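Local coordinates for protein 2,3-dihydroxy-2,3-dihydrophenylpropionate dehydrogenase (Pseudomonas sp. MC1, PDB 5XTG) that probably oxidises naphthalene cis-dihydrodiol to 1,2-dihydroxynaphthalene with NAD+ as hydride acceptor, as a short-chain dehydrogenase of aromatic hydrocarbon breakdown, at residues 27-32 / 99-104; 36-41 / 242-247; 72-77 / 88-93; 157-162 / 174-179. All coordinates share one frame; numbering follows the deposited sequence.

Contact 1 of 4, residues 27-32 / 99-104; sequences SITGAG and DCFIAN. With NAD (nicotinamide-adenine-dinucleotide), chain B.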
# COMPACT_ATOMS: atom_id res chain seq x y z
N SER A 27 -7.49 9.99 27.26
CA SER A 27 -6.59 9.17 28.05
C SER A 27 -5.42 8.71 27.19
O SER A 27 -5.63 8.13 26.13
CB SER A 27 -7.32 7.94 28.62
OG SER A 27 -6.42 7.11 29.33
N ILE A 28 -4.20 8.91 27.69
CA ILE A 28 -2.98 8.76 26.92
C ILE A 28 -2.04 7.83 27.68
O ILE A 28 -1.77 8.06 28.86
CB ILE A 28 -2.30 10.13 26.71
CG1 ILE A 28 -3.29 11.13 26.09
CG2 ILE A 28 -1.00 10.00 25.90
CD1 ILE A 28 -2.87 12.55 26.20
N THR A 29 -1.56 6.77 27.03
CA THR A 29 -0.46 5.97 27.55
C THR A 29 0.87 6.42 26.95
O THR A 29 0.92 7.12 25.94
CB THR A 29 -0.66 4.49 27.25
OG1 THR A 29 -0.34 4.24 25.88
CG2 THR A 29 -2.09 4.08 27.54
N GLY A 30 1.96 6.00 27.59
CA GLY A 30 3.27 6.51 27.22
C GLY A 30 3.40 7.99 27.47
O GLY A 30 4.12 8.68 26.75
N ALA A 31 2.71 8.50 28.49
CA ALA A 31 2.56 9.94 28.62
C ALA A 31 3.65 10.59 29.45
O ALA A 31 3.59 11.81 29.67
CB ALA A 31 1.20 10.28 29.24
N GLY A 32 4.65 9.82 29.90
CA GLY A 32 5.69 10.36 30.76
C GLY A 32 6.82 11.01 30.02
O GLY A 32 7.62 11.72 30.64
N ASP A 99 -13.76 10.25 25.89
CA ASP A 99 -14.04 10.49 24.48
C ASP A 99 -12.97 9.98 23.53
O ASP A 99 -13.29 9.72 22.37
CB ASP A 99 -14.26 11.99 24.24
CG ASP A 99 -15.54 12.52 24.91
OD1 ASP A 99 -16.66 12.15 24.48
OD2 ASP A 99 -15.41 13.30 25.89
N CYS A 100 -11.74 9.75 23.99
CA CYS A 100 -10.67 9.37 23.09
C CYS A 100 -9.62 8.61 23.87
O CYS A 100 -9.21 9.05 24.93
CB CYS A 100 -10.05 10.60 22.42
SG CYS A 100 -8.67 10.25 21.24
N PHE A 101 -9.20 7.46 23.35
CA PHE A 101 -8.08 6.73 23.93
C PHE A 101 -6.89 6.81 22.98
O PHE A 101 -7.02 6.52 21.79
CB PHE A 101 -8.44 5.27 24.22
CG PHE A 101 -7.31 4.49 24.88
CD1 PHE A 101 -6.94 4.76 26.17
CD2 PHE A 101 -6.62 3.50 24.20
CE1 PHE A 101 -5.92 4.05 26.78
CE2 PHE A 101 -5.60 2.82 24.77
CZ PHE A 101 -5.24 3.08 26.08
N ILE A 102 -5.73 7.20 23.50
CA ILE A 102 -4.54 7.33 22.70
C ILE A 102 -3.55 6.30 23.20
O ILE A 102 -2.92 6.48 24.25
CB ILE A 102 -3.95 8.73 22.77
CG1 ILE A 102 -5.00 9.73 22.26
CG2 ILE A 102 -2.69 8.75 21.92
CD1 ILE A 102 -4.45 11.04 21.92
N ALA A 103 -3.41 5.23 22.44
CA ALA A 103 -2.47 4.16 22.75
C ALA A 103 -1.14 4.54 22.13
O ALA A 103 -1.00 4.60 20.90
CB ALA A 103 -2.99 2.83 22.22
N ASN A 104 -0.18 4.86 22.96
CA ASN A 104 1.07 5.42 22.46
C ASN A 104 2.31 4.77 23.04
O ASN A 104 3.37 4.88 22.43
CB ASN A 104 1.09 6.92 22.74
CG ASN A 104 2.49 7.50 22.63
OD1 ASN A 104 3.02 7.70 21.52
ND2 ASN A 104 3.10 7.79 23.79
PA NAD B . 10.00 7.26 24.29
O1A NAD B . 11.51 6.99 24.27
O2A NAD B . 9.68 8.55 24.92
O5B NAD B . 9.30 6.02 25.06
C5B NAD B . 7.94 5.67 24.84
C4B NAD B . 7.03 5.92 26.09
O4B NAD B . 6.38 4.79 26.35
C3B NAD B . 7.81 6.25 27.41
O3B NAD B . 7.12 7.09 28.24
C2B NAD B . 7.95 4.86 28.08
O2B NAD B . 8.29 4.99 29.55
C1B NAD B . 6.75 4.34 27.85
N9A NAD B . 6.77 2.88 28.06
C8A NAD B . 7.63 1.98 27.56
N7A NAD B . 7.29 0.77 28.04
C5A NAD B . 6.23 0.94 28.87
C6A NAD B . 5.49 0.04 29.63
N6A NAD B . 5.79 -1.34 29.63
N1A NAD B . 4.46 0.43 30.38
C2A NAD B . 4.13 1.75 30.38
N3A NAD B . 4.85 2.64 29.63
C4A NAD B . 5.90 2.23 28.88
O3 NAD B . 9.51 7.28 22.72
PN NAD B . 8.39 8.22 21.89
O1N NAD B . 9.08 8.81 20.70
O2N NAD B . 7.66 9.33 22.62
O5D NAD B . 7.33 7.06 21.29
C5D NAD B . 5.95 6.92 21.55
C4D NAD B . 5.47 6.02 20.35
O4D NAD B . 5.90 6.55 19.21
C3D NAD B . 6.03 4.56 20.38
O3D NAD B . 5.06 3.63 20.14
C2D NAD B . 7.07 4.52 19.22
O2D NAD B . 7.15 3.11 18.77
C1D NAD B . 6.60 5.37 18.30
N1N NAD B . 7.61 5.87 17.31
C2N NAD B . 8.48 6.92 17.54
C3N NAD B . 9.43 7.29 16.55
C7N NAD B . 10.41 8.45 16.79
O7N NAD B . 11.34 8.66 15.99
N7N NAD B . 10.24 9.28 18.03
C4N NAD B . 9.50 6.63 15.38
C5N NAD B . 8.65 5.60 15.14
C6N NAD B . 7.71 5.24 16.12
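Ser-27 to Thr-29 and Cys-100 to Ala-103 run side by side as parallel strands, 7° apart, joined by backbone bonds from Ser-27 N to Cys-100 O, from Ile-102 N to Ser-27 O (2.8 Å) and from Thr-29 N to Ile-102 O. Ile-28 and Ile-102 stand on one face of the sheet, pointing the same way, with Ile-28 CG1 4.1 Å from Ile-102 CB. On the other face the Phe-101 ring comes up beside Ser-27, and the Thr-29 side chain crosses that of Phe-101 at about a right angle, its methyl CG2 3.6 Å from Phe-101 CZ. Thr-29 OG1 sits between its own N and carbonyl carbon (chi1 77°), which turns it towards the chain just past the second strand, where it accepts a nearly straight bond from Asn-104 N (3.0 Å). Asn-104 answers with its side chain: ND2 reaches a lone pair of Thr-29 O in the carbonyl plane (3.1 Å), the acceptor also lying in the amide plane. Its OD1 is held by Thr-157 OG1, which fixes the amide's flip, and its backbone O accepts from NAD O3D. With an alanine here, Thr-29 O and Thr-157 OG1 would probably each lose a partner and the strand ends beside the cofactor would be less firmly joined. Thr-29 and Gly-30 open the glycine-rich turn of the Rossmann fold. Strand 25-29 pairs on its other flank with strand 49-54, while Cys-100 and Ala-103 pack on strand 153-157 and helix 34-45 covers both isoleucines through Leu-39.

Contact 2 of 4, residues 36-41 / 242-247; sequences GLELVR and KPEDVV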
# COMPACT_ATOMS: atom_id res chain seq x y z
N GLY A 36 4.27 11.20 23.98
CA GLY A 36 3.20 11.11 24.95
C GLY A 36 3.12 12.36 25.80
O GLY A 36 2.06 12.99 25.90
N LEU A 37 4.24 12.75 26.39
CA LEU A 37 4.26 13.98 27.18
C LEU A 37 3.78 15.17 26.36
O LEU A 37 3.00 15.99 26.84
CB LEU A 37 5.67 14.21 27.72
CG LEU A 37 5.89 15.53 28.48
CD1 LEU A 37 4.88 15.71 29.63
CD2 LEU A 37 7.30 15.51 29.01
N GLU A 38 4.23 15.28 25.10
CA GLU A 38 3.77 16.39 24.26
C GLU A 38 2.28 16.30 24.00
O GLU A 38 1.60 17.34 23.92
CB GLU A 38 4.54 16.40 22.95
CG GLU A 38 5.90 16.99 23.11
CD GLU A 38 5.85 18.32 23.87
OE1 GLU A 38 4.87 19.11 23.67
OE2 GLU A 38 6.78 18.56 24.66
N LEU A 39 1.74 15.09 23.87
CA LEU A 39 0.30 14.99 23.70
C LEU A 39 -0.42 15.48 24.94
O LEU A 39 -1.49 16.10 24.83
CB LEU A 39 -0.11 13.57 23.37
CG LEU A 39 0.38 13.08 22.01
CD1 LEU A 39 0.02 11.62 21.81
CD2 LEU A 39 -0.24 13.92 20.93
N VAL A 40 0.14 15.23 26.14
CA VAL A 40 -0.48 15.72 27.37
C VAL A 40 -0.57 17.24 27.33
O VAL A 40 -1.64 17.83 27.56
CB VAL A 40 0.30 15.25 28.61
CG1 VAL A 40 -0.30 15.85 29.86
CG2 VAL A 40 0.27 13.76 28.72
N ARG A 41 0.55 17.91 27.03
CA ARG A 41 0.52 19.37 26.93
C ARG A 41 -0.46 19.83 25.87
O ARG A 41 -1.35 20.65 26.14
CB ARG A 41 1.92 19.89 26.65
CG ARG A 41 2.83 19.70 27.85
CD ARG A 41 4.27 19.83 27.45
NE ARG A 41 5.15 19.63 28.59
CZ ARG A 41 6.41 19.23 28.52
NH1 ARG A 41 6.97 18.97 27.35
NH2 ARG A 41 7.13 19.07 29.63
N LYS A 242 11.35 17.72 16.61
CA LYS A 242 11.16 17.61 18.04
C LYS A 242 9.77 17.04 18.30
O LYS A 242 8.85 17.23 17.50
CB LYS A 242 11.33 18.97 18.71
CG LYS A 242 12.78 19.49 18.60
CD LYS A 242 12.84 20.99 18.26
CE LYS A 242 12.06 21.83 19.28
NZ LYS A 242 12.59 23.22 19.42
N PRO A 243 9.58 16.34 19.42
CA PRO A 243 8.25 15.78 19.72
C PRO A 243 7.08 16.75 19.59
O PRO A 243 6.00 16.31 19.19
CB PRO A 243 8.41 15.29 21.17
CG PRO A 243 9.87 15.10 21.34
CD PRO A 243 10.58 16.03 20.45
N GLU A 244 7.26 18.04 19.93
CA GLU A 244 6.17 19.02 19.81
C GLU A 244 5.75 19.23 18.37
O GLU A 244 4.61 19.64 18.11
CB GLU A 244 6.56 20.40 20.34
CG GLU A 244 7.33 20.41 21.63
CD GLU A 244 8.83 20.40 21.39
OE1 GLU A 244 9.29 21.32 20.67
OE2 GLU A 244 9.52 19.49 21.91
N ASP A 245 6.66 19.03 17.43
CA ASP A 245 6.40 19.27 16.02
C ASP A 245 5.55 18.19 15.40
O ASP A 245 5.28 18.23 14.20
CB ASP A 245 7.72 19.39 15.25
CG ASP A 245 8.60 20.57 15.73
OD1 ASP A 245 8.06 21.62 16.18
OD2 ASP A 245 9.85 20.43 15.64
N VAL A 246 5.10 17.22 16.17
CA VAL A 246 4.53 16.00 15.64
C VAL A 246 3.10 15.77 16.11
O VAL A 246 2.47 14.82 15.67
CB VAL A 246 5.43 14.81 16.02
CG1 VAL A 246 4.67 13.60 16.41
CG2 VAL A 246 6.36 14.51 14.89
N VAL A 247 2.56 16.66 16.94
CA VAL A 247 1.34 16.35 17.68
C VAL A 247 0.05 16.70 16.93
O VAL A 247 -1.01 16.12 17.24
CB VAL A 247 1.38 17.08 19.04
CG1 VAL A 247 2.56 16.58 19.87
CG2 VAL A 247 1.44 18.61 18.88
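The carboxylate of Glu-38 is pressed against the aliphatic part of Glu-244, CD to CG 3.4 Å, and the two carboxylate planes stand 74° apart. The guanidinium of Arg-41 has Leu-37 CG over one face and Glu-38 OE2 at its edge, almost in its plane; this salt bridge, NH1 to OE2 2.7 Å, nevertheless meets the carboxylate from above. Glu-38 OE2 also lies 4.0 Å from Glu-244 OE2, a pairing of like charges that Arg-41 is likely to ease. Glu-38 CG lies anti to the carbonyl carbon (chi1 -79°), against Pro-243 CB at 3.6 Å, and the bend at chi2 then turns the carboxylate towards Glu-244; nearer the backbone, CB meets Val-247 CG1 at 3.7 Å. Leu-39 CD2 then slides past that same methyl of Val-247. Replacing Glu-38 by an alanine would probably leave Arg-41 NH1 without this mate and open a gap beside Pro-243. Arg-41 has a second carboxylate, Glu-66, at NE. Pro-243 in turn packs on Thr-204 and Thr-206, which bind NAD. The arrangement belongs to the Rossmann fold of short-chain dehydrogenases: the helix that follows the glycine-rich turn is flanked by a short 3-10 turn, 243-245, from the loop between strand 195-201 and helix 248-254.

Contact 3 of 4, residues 72-77 / 88-93; sequences EIVVGD and IKQTID. With NAD (nicotinamide-adenine-dinucleotide), chain B.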
# COMPACT_ATOMS: atom_id res chain seq x y z
N GLU A 72 -5.35 13.28 35.82
CA GLU A 72 -5.50 12.00 36.50
C GLU A 72 -4.35 11.11 36.04
O GLU A 72 -4.20 10.88 34.84
CB GLU A 72 -6.86 11.38 36.17
CG GLU A 72 -7.36 10.26 37.11
CD GLU A 72 -7.49 10.66 38.60
OE1 GLU A 72 -7.84 11.82 38.95
OE2 GLU A 72 -7.23 9.77 39.42
N ILE A 73 -3.51 10.67 36.98
CA ILE A 73 -2.26 9.97 36.67
C ILE A 73 -2.25 8.58 37.30
O ILE A 73 -2.70 8.38 38.43
CB ILE A 73 -1.04 10.77 37.15
CG1 ILE A 73 -1.06 12.17 36.54
CG2 ILE A 73 0.24 10.03 36.78
CD1 ILE A 73 0.05 13.07 37.04
N VAL A 74 -1.66 7.64 36.57
CA VAL A 74 -1.59 6.24 36.96
C VAL A 74 -0.20 5.77 36.61
O VAL A 74 0.30 6.05 35.52
CB VAL A 74 -2.64 5.37 36.25
CG1 VAL A 74 -2.41 3.91 36.54
CG2 VAL A 74 -4.02 5.73 36.71
N VAL A 75 0.44 5.10 37.56
CA VAL A 75 1.74 4.51 37.36
C VAL A 75 1.54 3.01 37.23
O VAL A 75 0.81 2.41 38.02
CB VAL A 75 2.68 4.83 38.52
CG1 VAL A 75 4.07 4.35 38.18
CG2 VAL A 75 2.64 6.34 38.83
N GLY A 76 2.17 2.41 36.23
CA GLY A 76 2.10 0.98 36.06
C GLY A 76 2.63 0.56 34.71
O GLY A 76 3.06 1.38 33.90
N ASP A 77 2.59 -0.75 34.50
CA ASP A 77 3.02 -1.36 33.25
C ASP A 77 1.83 -1.52 32.31
O ASP A 77 0.85 -2.21 32.63
CB ASP A 77 3.69 -2.71 33.49
CG ASP A 77 4.51 -3.20 32.28
OD1 ASP A 77 4.03 -3.11 31.12
OD2 ASP A 77 5.65 -3.65 32.47
N ILE A 88 -8.72 3.66 32.95
CA ILE A 88 -10.06 4.00 32.49
C ILE A 88 -10.94 4.36 33.67
O ILE A 88 -11.62 5.39 33.68
CB ILE A 88 -10.67 2.84 31.68
CG1 ILE A 88 -9.77 2.44 30.52
CG2 ILE A 88 -12.00 3.24 31.14
CD1 ILE A 88 -9.38 3.55 29.60
N LYS A 89 -10.94 3.49 34.68
CA LYS A 89 -11.78 3.68 35.85
C LYS A 89 -11.51 5.03 36.53
O LYS A 89 -12.45 5.78 36.83
CB LYS A 89 -11.55 2.51 36.83
CG LYS A 89 -12.52 2.47 37.99
CD LYS A 89 -12.12 1.42 39.04
CE LYS A 89 -13.16 1.36 40.13
NZ LYS A 89 -13.48 2.72 40.69
N GLN A 90 -10.25 5.36 36.78
CA GLN A 90 -9.96 6.67 37.37
C GLN A 90 -10.36 7.83 36.43
O GLN A 90 -10.74 8.90 36.91
CB GLN A 90 -8.49 6.75 37.75
CG GLN A 90 -8.17 6.02 39.06
CD GLN A 90 -6.69 6.02 39.42
OE1 GLN A 90 -6.16 5.02 39.87
NE2 GLN A 90 -6.02 7.16 39.22
N THR A 91 -10.30 7.64 35.11
CA THR A 91 -10.72 8.72 34.22
C THR A 91 -12.20 9.01 34.39
O THR A 91 -12.60 10.16 34.54
CB THR A 91 -10.41 8.36 32.76
OG1 THR A 91 -9.02 8.07 32.62
CG2 THR A 91 -10.76 9.52 31.84
N ILE A 92 -13.02 7.96 34.34
CA ILE A 92 -14.47 8.09 34.46
C ILE A 92 -14.86 8.70 35.80
O ILE A 92 -15.74 9.56 35.89
CB ILE A 92 -15.14 6.71 34.27
CG1 ILE A 92 -14.80 6.13 32.89
CG2 ILE A 92 -16.67 6.78 34.48
CD1 ILE A 92 -15.04 7.09 31.76
N ASP A 93 -14.24 8.24 36.87
CA ASP A 93 -14.65 8.69 38.19
C ASP A 93 -14.33 10.17 38.38
O ASP A 93 -15.12 10.91 38.97
CB ASP A 93 -14.00 7.82 39.25
CG ASP A 93 -14.58 6.37 39.27
OD1 ASP A 93 -15.58 6.09 38.54
OD2 ASP A 93 -14.04 5.51 40.02
PA NAD B . 10.00 7.26 24.29
O1A NAD B . 11.51 6.99 24.27
O2A NAD B . 9.68 8.55 24.92
O5B NAD B . 9.30 6.02 25.06
C5B NAD B . 7.94 5.67 24.84
C4B NAD B . 7.03 5.92 26.09
O4B NAD B . 6.38 4.79 26.35
C3B NAD B . 7.81 6.25 27.41
O3B NAD B . 7.12 7.09 28.24
C2B NAD B . 7.95 4.86 28.08
O2B NAD B . 8.29 4.99 29.55
C1B NAD B . 6.75 4.34 27.85
N9A NAD B . 6.77 2.88 28.06
C8A NAD B . 7.63 1.98 27.56
N7A NAD B . 7.29 0.77 28.04
C5A NAD B . 6.23 0.94 28.87
C6A NAD B . 5.49 0.04 29.63
N6A NAD B . 5.79 -1.34 29.63
N1A NAD B . 4.46 0.43 30.38
C2A NAD B . 4.13 1.75 30.38
N3A NAD B . 4.85 2.64 29.63
C4A NAD B . 5.90 2.23 28.88
O3 NAD B . 9.51 7.28 22.72
PN NAD B . 8.39 8.22 21.89
O1N NAD B . 9.08 8.81 20.70
O2N NAD B . 7.66 9.33 22.62
O5D NAD B . 7.33 7.06 21.29
C5D NAD B . 5.95 6.92 21.55
C4D NAD B . 5.47 6.02 20.35
O4D NAD B . 5.90 6.55 19.21
C3D NAD B . 6.03 4.56 20.38
O3D NAD B . 5.06 3.63 20.14
C2D NAD B . 7.07 4.52 19.22
O2D NAD B . 7.15 3.11 18.77
C1D NAD B . 6.60 5.37 18.30
N1N NAD B . 7.61 5.87 17.31
C2N NAD B . 8.48 6.92 17.54
C3N NAD B . 9.43 7.29 16.55
C7N NAD B . 10.41 8.45 16.79
O7N NAD B . 11.34 8.66 15.99
N7N NAD B . 10.24 9.28 18.03
C4N NAD B . 9.50 6.63 15.38
C5N NAD B . 8.65 5.60 15.14
C6N NAD B . 7.71 5.24 16.12
O HOH W 1 -3.03 5.96 40.61
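A glutamate held by its less usual lone pair marks this contact: Gln-90 NE2 donates to the anti lone pair of Glu-72 OE2, the one turned from the other oxygen, at 2.9 Å. The bond is bent, 141° at the hydrogen, and the carboxylate and amide planes stand 83° apart, the two side chains crossing at about a right angle. The approach follows from the torsions. Glu-72 throws CG opposite its own N (chi1 -162°) and then bends at chi2, whereas Gln-90 stays extended beyond CG, so its amide comes across the carboxylate instead of meeting it head on. OE1 of Glu-72 has a charged partner in Arg-94, a turn further along the helix, which gives the group a hold at each oxygen. Beneath the amide lies the methyl CG2 of Val-74, 3.5 Å from Gln-90 NE2, and Glu-72 CG rests against Gln-90 CB at 3.7 Å. A water links Ile-73 O (3.3 Å) to Gln-90 OE1, the second bond weak. Past the strand, Asp-77 OD1 accepts from N6A of the NAD adenine, 2.9 Å and nearly straight. Strand 72-75 is outermost within this chain and bonds to strand 49-54; the segment 88-93 runs nearly antiparallel to it, and its helix, 81-95, carries the crossover back towards strand 100-103, packing with Ile-88 on helix 118-148, while Ile-73 turns to helix 57-67.

Contact 4 of 4, residues 157-162 / 174-179; sequences TASVSS and ASKHAV. With NAD (nicotinamide-adenine-dinucleotide), chain B.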
# COMPACT_ATOMS: atom_id res chain seq x y z
N THR A 157 -0.44 5.15 18.08
CA THR A 157 0.85 5.52 17.54
C THR A 157 1.44 4.32 16.82
O THR A 157 1.76 3.30 17.43
CB THR A 157 1.81 6.01 18.61
OG1 THR A 157 1.26 7.17 19.25
CG2 THR A 157 3.14 6.38 17.98
N ALA A 158 1.62 4.46 15.51
CA ALA A 158 2.28 3.48 14.69
C ALA A 158 3.75 3.94 14.50
O ALA A 158 4.40 4.19 15.51
CB ALA A 158 1.53 3.26 13.40
N SER A 159 4.24 4.08 13.29
CA SER A 159 5.64 4.35 13.02
C SER A 159 5.88 4.41 11.51
O SER A 159 5.16 3.74 10.75
CB SER A 159 6.53 3.25 13.61
OG SER A 159 7.87 3.45 13.22
N VAL A 160 6.89 5.15 11.07
CA VAL A 160 7.34 5.03 9.69
C VAL A 160 7.59 3.57 9.35
O VAL A 160 7.38 3.15 8.20
CB VAL A 160 8.62 5.86 9.49
CG1 VAL A 160 9.75 5.32 10.40
CG2 VAL A 160 9.03 5.85 8.02
N SER A 161 8.05 2.77 10.32
CA SER A 161 8.34 1.35 10.14
C SER A 161 7.09 0.52 9.91
O SER A 161 7.22 -0.67 9.62
CB SER A 161 9.08 0.81 11.37
OG SER A 161 10.31 1.48 11.56
N SER A 162 5.90 1.11 10.08
CA SER A 162 4.67 0.50 9.60
C SER A 162 4.58 0.42 8.09
O SER A 162 3.74 -0.33 7.59
CB SER A 162 3.48 1.27 10.10
OG SER A 162 3.38 1.18 11.52
N ALA A 174 7.90 -5.54 12.10
CA ALA A 174 6.74 -6.43 12.14
C ALA A 174 5.72 -5.93 13.14
O ALA A 174 4.51 -5.95 12.86
CB ALA A 174 7.17 -7.85 12.49
N SER A 175 6.18 -5.49 14.31
CA SER A 175 5.24 -5.05 15.34
C SER A 175 4.47 -3.84 14.86
O SER A 175 3.27 -3.72 15.11
CB SER A 175 5.98 -4.75 16.65
OG SER A 175 6.71 -3.53 16.64
N LYS A 176 5.12 -2.98 14.10
CA LYS A 176 4.43 -1.78 13.65
C LYS A 176 3.55 -2.04 12.45
O LYS A 176 2.46 -1.47 12.35
CB LYS A 176 5.47 -0.71 13.38
CG LYS A 176 6.12 -0.19 14.67
CD LYS A 176 5.08 0.56 15.47
CE LYS A 176 5.69 1.25 16.66
NZ LYS A 176 4.65 1.88 17.56
N HIS A 177 3.95 -2.95 11.56
CA HIS A 177 3.00 -3.41 10.55
C HIS A 177 1.76 -3.99 11.21
O HIS A 177 0.63 -3.80 10.72
CB HIS A 177 3.66 -4.43 9.65
CG HIS A 177 4.40 -3.84 8.50
ND1 HIS A 177 5.53 -3.08 8.66
CD2 HIS A 177 4.14 -3.87 7.16
CE1 HIS A 177 5.96 -2.68 7.46
NE2 HIS A 177 5.13 -3.13 6.54
N ALA A 178 1.93 -4.69 12.32
CA ALA A 178 0.78 -5.26 13.02
C ALA A 178 -0.17 -4.19 13.55
O ALA A 178 -1.40 -4.39 13.54
CB ALA A 178 1.29 -6.11 14.18
N VAL A 179 0.37 -3.07 14.05
CA VAL A 179 -0.47 -1.93 14.43
C VAL A 179 -1.33 -1.46 13.26
O VAL A 179 -2.50 -1.08 13.45
CB VAL A 179 0.39 -0.75 14.92
CG1 VAL A 179 -0.49 0.48 15.11
CG2 VAL A 179 1.08 -1.08 16.21
PA NAD B . 10.00 7.26 24.29
O1A NAD B . 11.51 6.99 24.27
O2A NAD B . 9.68 8.55 24.92
O5B NAD B . 9.30 6.02 25.06
C5B NAD B . 7.94 5.67 24.84
C4B NAD B . 7.03 5.92 26.09
O4B NAD B . 6.38 4.79 26.35
C3B NAD B . 7.81 6.25 27.41
O3B NAD B . 7.12 7.09 28.24
C2B NAD B . 7.95 4.86 28.08
O2B NAD B . 8.29 4.99 29.55
C1B NAD B . 6.75 4.34 27.85
N9A NAD B . 6.77 2.88 28.06
C8A NAD B . 7.63 1.98 27.56
N7A NAD B . 7.29 0.77 28.04
C5A NAD B . 6.23 0.94 28.87
C6A NAD B . 5.49 0.04 29.63
N6A NAD B . 5.79 -1.34 29.63
N1A NAD B . 4.46 0.43 30.38
C2A NAD B . 4.13 1.75 30.38
N3A NAD B . 4.85 2.64 29.63
C4A NAD B . 5.90 2.23 28.88
O3 NAD B . 9.51 7.28 22.72
PN NAD B . 8.39 8.22 21.89
O1N NAD B . 9.08 8.81 20.70
O2N NAD B . 7.66 9.33 22.62
O5D NAD B . 7.33 7.06 21.29
C5D NAD B . 5.95 6.92 21.55
C4D NAD B . 5.47 6.02 20.35
O4D NAD B . 5.90 6.55 19.21
C3D NAD B . 6.03 4.56 20.38
O3D NAD B . 5.06 3.63 20.14
C2D NAD B . 7.07 4.52 19.22
O2D NAD B . 7.15 3.11 18.77
C1D NAD B . 6.60 5.37 18.30
N1N NAD B . 7.61 5.87 17.31
C2N NAD B . 8.48 6.92 17.54
C3N NAD B . 9.43 7.29 16.55
C7N NAD B . 10.41 8.45 16.79
O7N NAD B . 11.34 8.66 15.99
N7N NAD B . 10.24 9.28 18.03
C4N NAD B . 9.50 6.63 15.38
C5N NAD B . 8.65 5.60 15.14
C6N NAD B . 7.71 5.24 16.12
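The lysine of the Tyr-x-x-x-Lys motif of short-chain dehydrogenases, Lys-176, reaches from its helix across the loop 157-162 to the ribose of the nicotinamide half of NAD. Its NZ donates to Ala-158 O at 3.1 Å, coming in 50° above the carbonyl plane, and weakly to Thr-157 O. It also gives one bond to NAD O3D (3.1 Å) and a weak one to NAD O2D. Four oxygens thus lie round the buried NZ, two from the loop and two from the ribose, two of the four bonds being weak. After a bend at chi2 (-67°) the chain runs nearly straight from CG to NZ, which lays CD against Ser-159 CB at 3.6 Å. The motif's tyrosine, Tyr-172, hydrogen-bonds NAD and has a weak bond to Ser-159 OG. That same OG accepts from Ser-161 N (3.0 Å), an ST turn that shapes the loop where it leaves strand 153-157. Beyond it, Ser-162 OG makes a weak bond to Lys-176 O at 2.9 Å. Ser-162 O sits over the centre of the His-177 ring, 3.2 Å above its plane, while Ser-161 O approaches at the edge. His-177 ND1 bonds to Ile-173 O a turn earlier in the helix. Val-179 CG1 rests on Ala-158 CB at 3.8 Å, and on the far flank of the helix Ala-178 packs on Ala-178 of the third subunit.

How the contacts relate
Three of the four contacts touch the same NAD, and together they illustrate how a Rossmann fold brings distant parts of the chain to one cofactor. Contacts 1 and 4 join directly: Asn-104 OD1 lies 2.9 Å from Thr-157 OG1 and Ala-103 O lies 2.9 Å from Thr-157 N, so the end of strand 100-103 is tied to that of strand 153-157 beside the ribose. Contact 1 also touches contact 2, with Ile-102 CG2 3.9 Å from Leu-39 CD1. Contact 3 reaches the adenine through Asp-77, just past its strand; its centre is about 26 Å from that of contact 4 by the nicotinamide. Contact 2 approaches through the side chain of Pro-243, about 6 Å from NAD at the nearest atoms.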